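Local structure of putative polysaccharide deacetylase (Bdellovibrio bacteriovorus HD100, 5JP6) at residues 155-161 with 295-301; 251-255 with 286-290; 270-274 with 369-373. The protein probably removes acetyl groups from amino sugars of peptidoglycan, acting as a zinc-binding deacetylase of carbohydrate esterase family 4. The protein carries 1 engineered substitution. The contacts are given in a common frame with arbitrary orientation. Where two conformers were deposited one is given. Residue numbers count along the deposited sequence, not the author numbering.

Contact 1 (155-161 with 295-301); sequences MSNGYMA and STGEFAW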
loop_
_atom_site.group_PDB
_atom_site.type_symbol
_atom_site.label_atom_id
_atom_site.label_comp_id
_atom_site.label_asym_id
_atom_site.label_seq_id
_atom_site.Cartn_x
_atom_site.Cartn_y
_atom_site.Cartn_z
ATOM N N MET A 155 22.742 0.037 -8.544
ATOM C CA MET A 155 21.639 -0.305 -9.394
ATOM C C MET A 155 21.918 -0.029 -10.882
ATOM O O MET A 155 21.057 -0.184 -11.719
ATOM C CB MET A 155 20.352 0.330 -8.828
ATOM C CG MET A 155 20.050 -0.280 -7.359
ATOM S SD MET A 155 18.661 0.397 -6.828
ATOM C CE MET A 155 18.882 0.244 -5.111
ATOM N N SER A 156 23.174 0.290 -11.202
ATOM C CA SER A 156 23.523 0.716 -12.553
ATOM C C SER A 156 23.296 -0.360 -13.627
ATOM O O SER A 156 22.947 -0.049 -14.773
ATOM C CB SER A 156 24.961 1.197 -12.591
ATOM O OG SER A 156 25.875 0.132 -12.300
ATOM N N ASN A 157 23.488 -1.618 -13.252
ATOM C CA ASN A 157 23.043 -2.721 -14.174
ATOM C C ASN A 157 22.058 -3.591 -13.434
ATOM O O ASN A 157 22.025 -4.801 -13.560
ATOM C CB ASN A 157 24.172 -3.545 -14.862
ATOM C CG ASN A 157 23.626 -4.609 -15.884
ATOM O OD1 ASN A 157 23.023 -4.281 -16.936
ATOM N ND2 ASN A 157 23.816 -5.894 -15.546
ATOM N N GLY A 158 21.156 -2.910 -12.730
ATOM C CA GLY A 158 20.056 -3.543 -12.024
ATOM C C GLY A 158 20.494 -4.078 -10.677
ATOM O O GLY A 158 21.662 -3.980 -10.269
ATOM N N TYR A 159 19.557 -4.715 -10.002
ATOM C CA TYR A 159 19.771 -5.205 -8.653
ATOM C C TYR A 159 18.526 -5.977 -8.261
ATOM O O TYR A 159 17.422 -5.456 -8.372
ATOM C CB TYR A 159 19.994 -4.031 -7.686
ATOM C CG TYR A 159 20.057 -4.412 -6.240
ATOM C CD1 TYR A 159 21.053 -5.224 -5.769
ATOM C CD2 TYR A 159 19.132 -3.936 -5.332
ATOM C CE1 TYR A 159 21.124 -5.567 -4.424
ATOM C CE2 TYR A 159 19.207 -4.265 -3.992
ATOM C CZ TYR A 159 20.191 -5.087 -3.549
ATOM O OH TYR A 159 20.250 -5.445 -2.232
ATOM N N MET A 160 18.682 -7.216 -7.807
ATOM C CA MET A 160 17.534 -8.015 -7.422
ATOM C C MET A 160 17.533 -8.155 -5.907
ATOM O O MET A 160 18.448 -8.755 -5.333
ATOM C CB MET A 160 17.643 -9.412 -8.036
ATOM C CG MET A 160 16.541 -10.392 -7.591
ATOM S SD MET A 160 14.975 -9.945 -8.362
ATOM C CE MET A 160 13.874 -9.985 -6.921
ATOM N N ALA A 161 16.510 -7.570 -5.268
ATOM C CA ALA A 161 16.415 -7.548 -3.821
ATOM C C ALA A 161 15.306 -8.470 -3.363
ATOM O O ALA A 161 14.121 -8.310 -3.751
ATOM C CB ALA A 161 16.156 -6.139 -3.329
ATOM N N SER A 295 18.685 0.121 -15.724
ATOM C CA SER A 295 19.407 0.566 -14.526
ATOM C C SER A 295 18.443 0.838 -13.360
ATOM O O SER A 295 18.564 1.823 -12.636
ATOM C CB SER A 295 20.264 1.805 -14.841
ATOM O OG SER A 295 21.203 1.549 -15.876
ATOM N N THR A 296 17.507 -0.101 -13.176
ATOM C CA THR A 296 16.502 0.030 -12.154
ATOM C C THR A 296 16.453 -1.259 -11.341
ATOM O O THR A 296 16.349 -2.360 -11.911
ATOM C CB THR A 296 15.110 0.330 -12.768
ATOM O OG1 THR A 296 15.185 1.555 -13.534
ATOM C CG2 THR A 296 14.051 0.464 -11.745
ATOM N N GLY A 297 16.551 -1.121 -10.023
ATOM C CA GLY A 297 16.510 -2.288 -9.133
ATOM C C GLY A 297 15.106 -2.882 -9.081
ATOM O O GLY A 297 14.128 -2.160 -9.181
ATOM N N GLU A 298 15.056 -4.208 -8.949
ATOM C CA GLU A 298 13.858 -5.023 -8.868
ATOM C C GLU A 298 13.725 -5.484 -7.434
ATOM O O GLU A 298 14.548 -6.230 -6.921
ATOM C CB GLU A 298 13.962 -6.231 -9.809
ATOM C CG GLU A 298 12.759 -7.165 -9.772
ATOM C CD GLU A 298 12.954 -8.449 -10.540
ATOM O OE1 GLU A 298 13.914 -8.481 -11.393
ATOM O OE2 GLU A 298 12.188 -9.390 -10.386
ATOM N N PHE A 299 12.657 -5.065 -6.784
ATOM C CA PHE A 299 12.487 -5.305 -5.349
ATOM C C PHE A 299 11.338 -6.272 -5.138
ATOM O O PHE A 299 10.154 -5.940 -5.349
ATOM C CB PHE A 299 12.270 -3.989 -4.598
ATOM C CG PHE A 299 13.549 -3.251 -4.364
ATOM C CD1 PHE A 299 14.184 -2.574 -5.426
ATOM C CD2 PHE A 299 14.182 -3.281 -3.121
ATOM C CE1 PHE A 299 15.391 -1.976 -5.244
ATOM C CE2 PHE A 299 15.399 -2.640 -2.948
ATOM C CZ PHE A 299 15.991 -1.995 -4.018
ATOM N N ALA A 300 11.680 -7.452 -4.636
ATOM C CA ALA A 300 10.690 -8.388 -4.130
ATOM C C ALA A 300 10.695 -8.158 -2.592
ATOM O O ALA A 300 10.877 -7.032 -2.138
ATOM C CB ALA A 300 11.052 -9.802 -4.546
ATOM N N TRP A 301 10.460 -9.181 -1.793
ATOM C CA TRP A 301 10.375 -9.057 -0.327
ATOM C C TRP A 301 10.502 -10.485 0.229
ATOM O O TRP A 301 10.341 -11.464 -0.502
ATOM C CB TRP A 301 9.046 -8.429 0.154
ATOM C CG TRP A 301 7.847 -9.258 -0.212
ATOM C CD1 TRP A 301 7.240 -10.197 0.585
ATOM C CD2 TRP A 301 7.141 -9.246 -1.441
ATOM N NE1 TRP A 301 6.219 -10.784 -0.097
ATOM C CE2 TRP A 301 6.126 -10.216 -1.340
ATOM C CE3 TRP A 301 7.275 -8.525 -2.636
ATOM C CZ2 TRP A 301 5.259 -10.470 -2.364
ATOM C CZ3 TRP A 301 6.395 -8.792 -3.651
ATOM C CH2 TRP A 301 5.410 -9.759 -3.508
HETATM O O HOH W 1 17.231 -4.943 -11.702
#

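Contact 2 (251-255 with 286-290); sequences FDEAA and DLKAF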
loop_
_atom_site.group_PDB
_atom_site.type_symbol
_atom_site.label_atom_id
_atom_site.label_comp_id
_atom_site.label_asym_id
_atom_site.label_seq_id
_atom_site.Cartn_x
_atom_site.Cartn_y
_atom_site.Cartn_z
ATOM N N PHE A 251 4.749 -7.696 -23.856
ATOM C CA PHE A 251 5.941 -7.072 -23.337
ATOM C C PHE A 251 5.836 -5.539 -23.428
ATOM O O PHE A 251 6.119 -4.832 -22.458
ATOM C CB PHE A 251 7.201 -7.539 -24.070
ATOM C CG PHE A 251 8.449 -6.788 -23.609
ATOM C CD1 PHE A 251 9.192 -7.234 -22.556
ATOM C CD2 PHE A 251 8.802 -5.560 -24.204
ATOM C CE1 PHE A 251 10.289 -6.510 -22.120
ATOM C CE2 PHE A 251 9.866 -4.856 -23.782
ATOM C CZ PHE A 251 10.627 -5.320 -22.734
ATOM N N ASP A 252 5.438 -5.024 -24.593
ATOM C CA ASP A 252 5.391 -3.567 -24.751
ATOM C C ASP A 252 4.350 -2.960 -23.827
ATOM O O ASP A 252 4.583 -1.902 -23.254
ATOM C CB ASP A 252 5.117 -3.122 -26.182
ATOM C CG ASP A 252 6.332 -3.317 -27.132
ATOM O OD1 ASP A 252 7.480 -3.508 -26.640
ATOM O OD2 ASP A 252 6.102 -3.232 -28.375
ATOM N N GLU A 253 3.207 -3.617 -23.665
ATOM C CA GLU A 253 2.186 -3.087 -22.737
ATOM C C GLU A 253 2.725 -3.098 -21.319
ATOM O O GLU A 253 2.528 -2.143 -20.562
ATOM C CB GLU A 253 0.885 -3.883 -22.831
ATOM C CG GLU A 253 0.141 -3.720 -24.146
ATOM C CD GLU A 253 -0.951 -4.766 -24.365
ATOM O OE1 GLU A 253 -0.915 -5.853 -23.737
ATOM O OE2 GLU A 253 -1.852 -4.498 -25.178
ATOM N N ALA A 254 3.411 -4.181 -20.950
ATOM C CA ALA A 254 3.963 -4.293 -19.593
ATOM C C ALA A 254 5.054 -3.245 -19.358
ATOM O O ALA A 254 5.083 -2.603 -18.306
ATOM C CB ALA A 254 4.495 -5.703 -19.314
ATOM N N ALA A 255 5.915 -3.057 -20.350
ATOM C CA ALA A 255 6.992 -2.063 -20.231
ATOM C C ALA A 255 6.408 -0.673 -20.096
ATOM O O ALA A 255 6.936 0.150 -19.356
ATOM C CB ALA A 255 7.957 -2.130 -21.414
ATOM N N ASP A 286 11.940 -11.617 -19.579
ATOM C CA ASP A 286 12.147 -10.450 -20.458
ATOM C C ASP A 286 12.058 -9.142 -19.657
ATOM O O ASP A 286 12.898 -8.255 -19.798
ATOM C CB ASP A 286 11.107 -10.396 -21.574
ATOM C CG ASP A 286 11.261 -11.496 -22.637
ATOM O OD1 ASP A 286 12.261 -12.197 -22.734
ATOM O OD2 ASP A 286 10.292 -11.618 -23.389
ATOM N N LEU A 287 11.018 -9.020 -18.808
ATOM C CA LEU A 287 10.886 -7.796 -18.003
ATOM C C LEU A 287 11.987 -7.652 -16.974
ATOM O O LEU A 287 12.443 -6.549 -16.728
ATOM C CB LEU A 287 9.517 -7.724 -17.353
ATOM C CG LEU A 287 8.347 -7.502 -18.315
ATOM C CD1 LEU A 287 7.012 -7.810 -17.658
ATOM C CD2 LEU A 287 8.385 -6.077 -18.842
ATOM N N LYS A 288 12.449 -8.762 -16.414
ATOM C CA LYS A 288 13.568 -8.718 -15.499
ATOM C C LYS A 288 14.826 -8.199 -16.211
ATOM O O LYS A 288 15.566 -7.371 -15.653
ATOM C CB LYS A 288 13.810 -10.071 -14.860
ATOM C CG LYS A 288 12.692 -10.489 -13.904
ATOM C CD LYS A 288 12.920 -11.926 -13.387
ATOM C CE LYS A 288 11.895 -12.321 -12.356
ATOM N NZ LYS A 288 12.390 -11.957 -11.006
ATOM N N ALA A 289 15.066 -8.668 -17.440
ATOM C CA ALA A 289 16.225 -8.196 -18.235
ATOM C C ALA A 289 16.096 -6.716 -18.588
ATOM O O ALA A 289 17.067 -5.963 -18.507
ATOM C CB ALA A 289 16.365 -9.022 -19.484
ATOM N N PHE A 290 14.889 -6.321 -18.965
ATOM C CA PHE A 290 14.573 -4.923 -19.260
ATOM C C PHE A 290 14.952 -3.997 -18.095
ATOM O O PHE A 290 15.589 -2.945 -18.294
ATOM C CB PHE A 290 13.080 -4.838 -19.549
ATOM C CG PHE A 290 12.521 -3.447 -19.642
ATOM C CD1 PHE A 290 12.793 -2.632 -20.708
ATOM C CD2 PHE A 290 11.656 -2.990 -18.676
ATOM C CE1 PHE A 290 12.190 -1.390 -20.813
ATOM C CE2 PHE A 290 11.092 -1.746 -18.745
ATOM C CZ PHE A 290 11.351 -0.942 -19.821
#

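Contact 3 (270-274 with 369-373); sequences GWVDP and AKYNS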
loop_
_atom_site.group_PDB
_atom_site.type_symbol
_atom_site.label_atom_id
_atom_site.label_comp_id
_atom_site.label_asym_id
_atom_site.label_seq_id
_atom_site.Cartn_x
_atom_site.Cartn_y
_atom_site.Cartn_z
ATOM N N GLY A 270 10.295 15.678 -9.837
ATOM C CA GLY A 270 11.510 15.966 -10.551
ATOM C C GLY A 270 12.570 14.893 -10.393
ATOM O O GLY A 270 13.698 15.021 -10.864
ATOM N N TRP A 271 12.188 13.795 -9.753
ATOM C CA TRP A 271 13.040 12.635 -9.619
ATOM C C TRP A 271 12.167 11.431 -9.279
ATOM O O TRP A 271 11.004 11.572 -8.928
ATOM C CB TRP A 271 14.103 12.850 -8.552
ATOM C CG TRP A 271 13.574 13.226 -7.184
ATOM C CD1 TRP A 271 13.502 14.470 -6.653
ATOM C CD2 TRP A 271 13.141 12.335 -6.161
ATOM N NE1 TRP A 271 13.024 14.436 -5.355
ATOM C CE2 TRP A 271 12.796 13.119 -5.024
ATOM C CE3 TRP A 271 13.034 10.942 -6.074
ATOM C CZ2 TRP A 271 12.371 12.542 -3.811
ATOM C CZ3 TRP A 271 12.576 10.374 -4.903
ATOM C CH2 TRP A 271 12.233 11.172 -3.782
ATOM N N VAL A 272 12.775 10.254 -9.424
ATOM C CA VAL A 272 12.192 8.995 -9.051
ATOM C C VAL A 272 13.342 8.041 -8.795
ATOM O O VAL A 272 14.244 7.907 -9.628
ATOM C CB VAL A 272 11.206 8.437 -10.093
ATOM C CG1 VAL A 272 11.810 8.313 -11.501
ATOM C CG2 VAL A 272 10.631 7.114 -9.587
ATOM N N ASP A 273 13.364 7.411 -7.620
ATOM C CA ASP A 273 14.464 6.502 -7.327
ATOM C C ASP A 273 14.434 5.298 -8.257
ATOM O O ASP A 273 13.350 4.856 -8.701
ATOM C CB ASP A 273 14.389 6.037 -5.866
ATOM C CG ASP A 273 14.842 7.117 -4.906
ATOM O OD1 ASP A 273 16.037 7.555 -5.031
ATOM O OD2 ASP A 273 14.059 7.513 -4.028
ATOM N N PRO A 274 15.624 4.718 -8.501
ATOM C CA PRO A 274 15.729 3.602 -9.477
ATOM C C PRO A 274 15.356 2.281 -8.834
ATOM O O PRO A 274 16.164 1.362 -8.798
ATOM C CB PRO A 274 17.194 3.667 -9.907
ATOM C CG PRO A 274 17.889 4.198 -8.678
ATOM C CD PRO A 274 16.952 5.254 -8.162
ATOM N N ALA A 369 21.211 9.082 -9.775
ATOM C CA ALA A 369 20.418 8.051 -10.482
ATOM C C ALA A 369 18.936 8.520 -10.528
ATOM O O ALA A 369 18.248 8.384 -11.534
ATOM C CB ALA A 369 20.578 6.674 -9.839
ATOM N N LYS A 370 18.467 9.090 -9.417
ATOM C CA LYS A 370 17.045 9.453 -9.253
ATOM C C LYS A 370 16.632 10.559 -10.235
ATOM O O LYS A 370 15.456 10.694 -10.548
ATOM C CB LYS A 370 16.740 9.841 -7.809
ATOM C CG LYS A 370 17.421 11.111 -7.330
ATOM C CD LYS A 370 17.472 11.296 -5.816
ATOM C CE LYS A 370 16.158 11.376 -5.196
ATOM N NZ LYS A 370 16.155 11.733 -3.747
ATOM N N TYR A 371 17.612 11.327 -10.718
ATOM C CA TYR A 371 17.327 12.407 -11.661
ATOM C C TYR A 371 17.444 11.999 -13.108
ATOM O O TYR A 371 17.092 12.799 -13.993
ATOM C CB TYR A 371 18.263 13.580 -11.403
ATOM C CG TYR A 371 18.102 14.189 -10.016
ATOM C CD1 TYR A 371 17.021 15.011 -9.724
ATOM C CD2 TYR A 371 19.001 13.910 -9.017
ATOM C CE1 TYR A 371 16.883 15.566 -8.487
ATOM C CE2 TYR A 371 18.857 14.446 -7.773
ATOM C CZ TYR A 371 17.780 15.265 -7.500
ATOM O OH TYR A 371 17.613 15.849 -6.257
ATOM N N ASN A 372 17.939 10.786 -13.354
ATOM C CA ASN A 372 18.296 10.365 -14.694
ATOM C C ASN A 372 17.727 8.969 -15.021
ATOM O O ASN A 372 18.380 8.164 -15.688
ATOM C CB ASN A 372 19.818 10.390 -14.814
ATOM C CG ASN A 372 20.364 11.794 -14.735
ATOM O OD1 ASN A 372 20.198 12.593 -15.656
ATOM N ND2 ASN A 372 20.974 12.115 -13.597
ATOM N N SER A 373 16.501 8.722 -14.566
ATOM C CA SER A 373 15.886 7.425 -14.788
ATOM C C SER A 373 15.759 7.120 -16.291
ATOM O O SER A 373 15.235 7.920 -17.065
ATOM C CB SER A 373 14.479 7.378 -14.217
ATOM O OG SER A 373 13.861 6.130 -14.514
HETATM O O HOH W 2 15.953 6.529 -11.310
HETATM O O HOH W 3 14.903 9.483 -2.343
#

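Contact 1 (155-161 with 295-301)
Strands 160-161 and 297-299 pair in parallel in the curled, all-parallel sheet of a NodB-type deacetylase barrel. Ser-295, with positive phi, is the C' residue of a Schellman motif ending helix 285-293; its OG donates to Ser-156 O at 2.6 Å and joins the helix end to a turn closed by Gly-158 N to Met-155 O (2.9 Å). At Thr-296 the backbones are bridged by water 1, which accepts from Tyr-159 N (2.9 Å) and lies 2.7 Å from Thr-296 O. Gly-297 suits its place because a beta carbon would clash with Met-155 SD. Direct pairing follows: Glu-298 N donates to Tyr-159 O at 2.7 Å and Ala-161 N to Glu-298 O at 2.9 Å. The buried Glu-298 carboxylate lies beside Met-160 SD and forms a salt bridge through OE2 with Lys-288 NZ. Phe-299 occupies the other face, with Ala-161 CB over its ring (CH-pi, 3.9 Å to the centroid) and the edge of Tyr-159 directed at it in an offset edge-to-face pair. Ala-300 N ends the pairing by donating to Ala-161 O at 2.7 Å. Trp-301 points away, its ring meeting that of zinc ligand Tyr-280 and NE1 hydrogen-bonded to Glu-304 OE2.

Contact 2 (251-255 with 286-290)
The axes of the short helical segments 251-255 and 286-290, which run in roughly the same direction, cross at -46° and approach to 10.9 Å. The closest CA atoms, those of Ala-255 and Leu-287, are 7.3 Å apart. Helix 285-293 is the connection of a beta-alpha-beta crossover between strands 275-277 and 297-299, and packs here against the helix preceding the first of them. Small residues on one helix receive large ones from the other: Ala-254 CB touches Leu-287 CD1 at 3.7 Å, and Ala-255 CB lies over a face of the Phe-290 ring, 3.9 Å from CZ. Phe-251, with chi1 near 180°, brings its ring across the gap so that CE1 reaches Leu-287 CD2 at 3.8 Å and its edge addresses the face of Phe-290. This T-shaped pair is almost perpendicular (87°), with centroids 5.7 Å apart. Even Asp-286 contributes carbon, its CB 3.8 Å from Phe-251 CD1. Without a hydrogen bond between the segments, the helices are held by apolar and aromatic packing.

Contact 3 (270-274 with 369-373)
Lys-370 and Trp-271 dominate this meeting of two loops, and their rotamers explain how. Trp-271 has chi1 near +60° (p), and its indole presents one face to the lysine. Lys-370, also p at chi1, runs out through t, m and t torsions so that its aliphatic end and its ammonium both lie over the six-membered ring: CE is 3.5 Å from the centroid in a CH-pi contact, and NZ 3.7 Å from it, only 3° off the ring normal, in a textbook cation-pi geometry. A long, flexible cationic chain and a broad electron-rich ring suit each other. Water 3 links the same ammonium to Asp-273, accepting from Lys-370 NZ (2.9 Å) and sitting 2.7 Å from Asp-273 OD2. Asp-273 OD2 also accepts from the backbone of Ile-224. Tyr-371, at chi1 -62° (m), sets CD1 3.8 Å from Trp-271 CB, while Pro-274 CG rests on the small Ala-369 CB at 3.8 Å. Between the backbones, Val-272 N donates to Lys-370 O at 2.9 Å, and water 2 bridges Val-272 O (2.8 Å) and Ala-369 O (3.0 Å). Gly-270 (phi 83°) ends helix 251-269, where a beta carbon would jam against the preceding carbonyl oxygen. Val-272 packs back onto that helix; Trp-271 and Asp-273 touch strand 223-227, and Pro-274 and Ala-369 both rest on Ala-364 of strand 358-364.

From the N terminus, the chain first reaches 155-161, whose loop is closed 134 residues later by 295-301 in contact 1. Contact 2 is nested inside that loop and closes a much shorter one of its own. Contact 3 crosses both: 270-274 lies within each of their loops, but its partner 369-373 comes later than either, so the segment after strand 358-364 is tied back to the loop leading into strand 275-277. Contacts 1 and 2 meet in a salt bridge, Lys-288 NZ to Glu-298 OE2 (2.6 Å); contacts 1 and 3 meet where Gly-297 N probably hydrogen-bonds Pro-274 O (2.8 Å). Contacts 2 and 3 do not touch, but helix 251-269 connects them.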